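Local structure of aclacinomycin-N/aclacinomycin-A oxidase (2IPI) at residues D66-V69 against D70-Q74; W226-T229 against P230-G234. The protein oxidises the terminal sugar of aclacinomycin antibiotics in two successive oxygen-dependent steps, using a bicovalently bound FAD. All coordinates share one frame; numbering follows the deposited sequence.

Contact 1 of 2, residues D66-V69 against D70-Q74; sequences DQVV and DAVNQ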
loop_
_atom_site.group_PDB
_atom_site.type_symbol
_atom_site.label_atom_id
_atom_site.label_comp_id
_atom_site.label_asym_id
_atom_site.label_seq_id
_atom_site.Cartn_x
_atom_site.Cartn_y
_atom_site.Cartn_z
ATOM N N ASP A 66 -25.280 2.177 -9.886
ATOM C CA ASP A 66 -26.352 3.132 -10.177
ATOM C C ASP A 66 -26.645 3.951 -8.927
ATOM O O ASP A 66 -26.992 5.131 -8.997
ATOM C CB ASP A 66 -27.631 2.453 -10.662
ATOM C CG ASP A 66 -27.441 1.554 -11.867
ATOM O OD1 ASP A 66 -26.541 1.803 -12.697
ATOM O OD2 ASP A 66 -28.201 0.570 -11.992
ATOM N N GLN A 67 -26.497 3.296 -7.769
ATOM C CA GLN A 67 -26.704 4.013 -6.502
ATOM C C GLN A 67 -25.567 5.008 -6.332
ATOM O O GLN A 67 -25.712 6.122 -5.825
ATOM C CB GLN A 67 -26.804 3.050 -5.317
ATOM C CG GLN A 67 -27.963 2.069 -5.449
ATOM C CD GLN A 67 -28.254 1.217 -4.239
ATOM O OE1 GLN A 67 -27.783 1.487 -3.133
ATOM N NE2 GLN A 67 -29.053 0.172 -4.466
ATOM N N VAL A 68 -24.385 4.612 -6.819
ATOM C CA VAL A 68 -23.249 5.525 -6.672
ATOM C C VAL A 68 -23.501 6.765 -7.532
ATOM O O VAL A 68 -23.250 7.888 -7.077
ATOM C CB VAL A 68 -21.908 4.886 -7.018
ATOM C CG1 VAL A 68 -20.798 5.905 -6.772
ATOM C CG2 VAL A 68 -21.618 3.630 -6.207
ATOM N N VAL A 69 -24.015 6.546 -8.752
ATOM C CA VAL A 69 -24.357 7.693 -9.606
ATOM C C VAL A 69 -25.297 8.644 -8.892
ATOM O O VAL A 69 -25.097 9.864 -8.876
ATOM C CB VAL A 69 -24.956 7.247 -10.947
ATOM C CG1 VAL A 69 -25.638 8.403 -11.670
ATOM C CG2 VAL A 69 -23.863 6.637 -11.819
ATOM N N ASP A 70 -26.339 8.114 -8.266
ATOM C CA ASP A 70 -27.353 8.895 -7.572
ATOM C C ASP A 70 -26.722 9.700 -6.441
ATOM O O ASP A 70 -26.973 10.897 -6.323
ATOM C CB ASP A 70 -28.426 7.923 -7.125
ATOM C CG ASP A 70 -29.380 8.327 -6.044
ATOM O OD1 ASP A 70 -29.411 9.531 -5.721
ATOM O OD2 ASP A 70 -30.094 7.438 -5.523
ATOM N N ALA A 71 -25.919 9.041 -5.617
ATOM C CA ALA A 71 -25.297 9.680 -4.474
ATOM C C ALA A 71 -24.416 10.858 -4.879
ATOM O O ALA A 71 -24.522 11.900 -4.225
ATOM C CB ALA A 71 -24.459 8.674 -3.689
ATOM N N VAL A 72 -23.604 10.654 -5.903
ATOM C CA VAL A 72 -22.782 11.744 -6.442
ATOM C C VAL A 72 -23.631 12.922 -6.896
ATOM O O VAL A 72 -23.411 14.114 -6.629
ATOM C CB VAL A 72 -21.946 11.266 -7.630
ATOM C CG1 VAL A 72 -21.098 12.419 -8.169
ATOM C CG2 VAL A 72 -21.044 10.087 -7.272
ATOM N N ASN A 73 -24.678 12.580 -7.651
ATOM C CA ASN A 73 -25.524 13.665 -8.166
ATOM C C ASN A 73 -26.171 14.397 -6.999
ATOM O O ASN A 73 -26.291 15.633 -7.020
ATOM C CB ASN A 73 -26.563 13.145 -9.149
ATOM C CG ASN A 73 -25.960 12.702 -10.469
ATOM O OD1 ASN A 73 -25.009 13.283 -11.001
ATOM N ND2 ASN A 73 -26.534 11.629 -11.010
ATOM N N GLN A 74 -26.584 13.696 -5.950
ATOM C CA GLN A 74 -27.220 14.383 -4.818
ATOM C C GLN A 74 -26.250 15.265 -4.052
ATOM O O GLN A 74 -26.573 16.353 -3.554
ATOM C CB GLN A 74 -27.859 13.342 -3.899
ATOM C CG GLN A 74 -29.113 12.699 -4.503
ATOM C CD GLN A 74 -29.909 11.932 -3.455
ATOM O OE1 GLN A 74 -30.020 12.355 -2.295
ATOM N NE2 GLN A 74 -30.490 10.801 -3.862
#
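Val68 and Val72 lie one helical turn apart on the same side of the helix, and their methyls Val68 CG1 and Val72 CG2 meet at 4.2 Å. Val72 CG2 sits beside its own backbone N, opposite its carbonyl carbon, which brings it to 3.1 Å from Val68 O. This is the tight flank of the turn: both valines are buried, Val72 against Val183 and Val185 of strand 177-185, and their compact branches suit that interface, with no flexible tail to order. The same two residues are joined through the main chain, Val72 N to Val68 O, by a bond of 3.0 Å that is almost straight at 174°. Its neighbours, Ala71 N to Gln67 O and Asn73 N to Val69 O, continue the i to i+4 pattern. At the edge of the apolar strip, Val69 and Asn73 lie side by side; Val69 CG1, turned opposite its backbone N (165°), rests 3.4 Å from Asn73 ND2. The amide suits this border, since Asn73 OD1 accepts a bond from Ala191 N. The other flank carries polar chains nearer solvent: Gln74 NE2 bonds Asp70 OD1, and Gln67 ties its amide to Ala29 O and His63 ND1. Such a division marks an amphipathic alpha-helix, here the connection of a beta-alpha-beta crossover from strand 58-61 to the parallel strand 82-85 in the FAD-binding PCMH-type domain.

Contact 2 of 2, residues W226-T229 against P230-G234; sequences WFRT and PGATG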
loop_
_atom_site.group_PDB
_atom_site.type_symbol
_atom_site.label_atom_id
_atom_site.label_comp_id
_atom_site.label_asym_id
_atom_site.label_seq_id
_atom_site.Cartn_x
_atom_site.Cartn_y
_atom_site.Cartn_z
ATOM N N TRP A 226 -11.632 -5.653 -12.325
ATOM C CA TRP A 226 -11.473 -6.885 -13.085
ATOM C C TRP A 226 -10.030 -7.344 -13.141
ATOM O O TRP A 226 -9.159 -6.558 -13.504
ATOM C CB TRP A 226 -12.093 -6.789 -14.497
ATOM C CG TRP A 226 -13.597 -6.645 -14.472
ATOM C CD1 TRP A 226 -14.251 -5.444 -14.369
ATOM C CD2 TRP A 226 -14.630 -7.637 -14.557
ATOM N NE1 TRP A 226 -15.608 -5.645 -14.373
ATOM C CE2 TRP A 226 -15.876 -6.985 -14.484
ATOM C CE3 TRP A 226 -14.639 -9.027 -14.662
ATOM C CZ2 TRP A 226 -17.099 -7.648 -14.528
ATOM C CZ3 TRP A 226 -15.853 -9.693 -14.709
ATOM C CH2 TRP A 226 -17.082 -9.015 -14.639
ATOM N N PHE A 227 -9.781 -8.602 -12.770
ATOM C CA PHE A 227 -8.423 -9.134 -12.815
ATOM C C PHE A 227 -8.241 -10.320 -13.755
ATOM O O PHE A 227 -9.063 -11.224 -13.793
ATOM C CB PHE A 227 -7.969 -9.602 -11.404
ATOM C CG PHE A 227 -7.866 -8.382 -10.495
ATOM C CD1 PHE A 227 -8.928 -8.029 -9.686
ATOM C CD2 PHE A 227 -6.704 -7.620 -10.506
ATOM C CE1 PHE A 227 -8.871 -6.890 -8.891
ATOM C CE2 PHE A 227 -6.646 -6.487 -9.705
ATOM C CZ PHE A 227 -7.711 -6.134 -8.905
ATOM N N ARG A 228 -7.117 -10.274 -14.458
ATOM C CA ARG A 228 -6.613 -11.324 -15.304
ATOM C C ARG A 228 -5.144 -11.063 -15.607
ATOM O O ARG A 228 -4.795 -9.946 -16.005
ATOM C CB ARG A 228 -7.413 -11.386 -16.606
ATOM C CG ARG A 228 -7.449 -12.749 -17.268
ATOM C CD ARG A 228 -6.789 -12.714 -18.632
ATOM N NE ARG A 228 -7.652 -12.091 -19.630
ATOM C CZ ARG A 228 -7.686 -10.813 -19.965
ATOM N NH1 ARG A 228 -6.877 -9.934 -19.366
ATOM N NH2 ARG A 228 -8.525 -10.380 -20.903
ATOM N N THR A 229 -4.308 -12.077 -15.443
ATOM C CA THR A 229 -2.908 -11.929 -15.829
ATOM C C THR A 229 -2.799 -11.650 -17.320
ATOM O O THR A 229 -3.321 -12.441 -18.106
ATOM C CB THR A 229 -2.092 -13.177 -15.456
ATOM O OG1 THR A 229 -2.243 -13.403 -14.044
ATOM C CG2 THR A 229 -0.623 -12.949 -15.749
ATOM N N PRO A 230 -2.153 -10.566 -17.726
ATOM C CA PRO A 230 -1.983 -10.268 -19.162
ATOM C C PRO A 230 -1.408 -11.467 -19.903
ATOM O O PRO A 230 -1.808 -11.769 -21.032
ATOM C CB PRO A 230 -1.034 -9.079 -19.163
ATOM C CG PRO A 230 -1.365 -8.390 -17.862
ATOM C CD PRO A 230 -1.553 -9.514 -16.877
ATOM N N GLY A 231 -0.482 -12.202 -19.282
ATOM C CA GLY A 231 -0.123 -13.474 -19.929
ATOM C C GLY A 231 -1.118 -14.549 -19.509
ATOM O O GLY A 231 -0.729 -15.391 -18.689
ATOM N N ALA A 232 -2.358 -14.559 -20.021
ATOM C CA ALA A 232 -3.288 -15.632 -19.652
ATOM C C ALA A 232 -4.106 -16.233 -20.789
ATOM O O ALA A 232 -5.038 -15.615 -21.311
ATOM C CB ALA A 232 -4.210 -15.055 -18.575
ATOM N N THR A 233 -3.833 -17.463 -21.226
ATOM C CA THR A 233 -4.553 -18.168 -22.281
ATOM C C THR A 233 -5.706 -19.043 -21.798
ATOM O O THR A 233 -5.666 -19.661 -20.737
ATOM C CB THR A 233 -3.571 -19.068 -23.062
ATOM O OG1 THR A 233 -2.721 -18.236 -23.873
ATOM C CG2 THR A 233 -4.276 -20.010 -24.020
ATOM N N GLY A 234 -6.764 -19.124 -22.606
ATOM C CA GLY A 234 -7.852 -20.051 -22.403
ATOM C C GLY A 234 -8.999 -19.598 -21.539
ATOM O O GLY A 234 -9.072 -18.470 -21.061
#
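With CG roughly opposite the backbone N (chi1 -153°) and the chain bent at chi2 (-117°) and chi3, Arg228 lays its aliphatic part against Ala232, CD coming within 3.5 Å of Ala232 CB. A long side chain serves well here: its methylenes supply an apolar surface for the small methyl, while the guanidinium travels on to a cation-pi contact with Tyr178. Ala232 is buried and also touches Leu240, a place that suits a small apolar side chain. Thr229 divides its branches between two tasks. At chi1 -57° its methyl points opposite the backbone N and leans over the following backbone, with CG2 3.5 Å from Pro230 N and 3.6 Å from Gly231 N. The same rotation places OG1 beside the backbone N, where it is hydrogen-bonded to His176 ND1. Pro230, whose ring restrains phi and leaves no N-H to satisfy, suits the exposed bend. Gly231 then forms the centre of an inverse gamma turn, closed by a weak 3.0 Å bond from Ala232 N to Pro230 O. No hydrogen bond joins 226-229 to 230-234; the two are linked by the chain itself and by van der Waals contacts, and Arg119 NH1 bonds Ala232 O and Gly234 O from outside. Trp226 and Phe227 end strand 221-227, which runs between strands 120-123 and 177-185 of an antiparallel sheet; from there the loop sets out toward strand 248-256 of the seven-stranded sheet.

How the contacts relate
Both contacts fall within the PCMH-type FAD-binding region, yet their centres are 32 Å apart and they do not touch. They share strand 177-185 as a neighbour: contact 1 packs valines against its Val183 and Val185, whereas contact 2 leaves the sheet beside its other end, near Leu177 and Tyr178. Contact 1 is partly buried and built on regular main-chain hydrogen bonding, with side chains sorted into an apolar and a polar flank. Contact 2 is a surface turn without such bonds across it, where proline, the gamma turn centred on Gly231 and partners elsewhere in the chain probably do more of the shaping. One belongs to a connecting helix, the other to the exit from a strand.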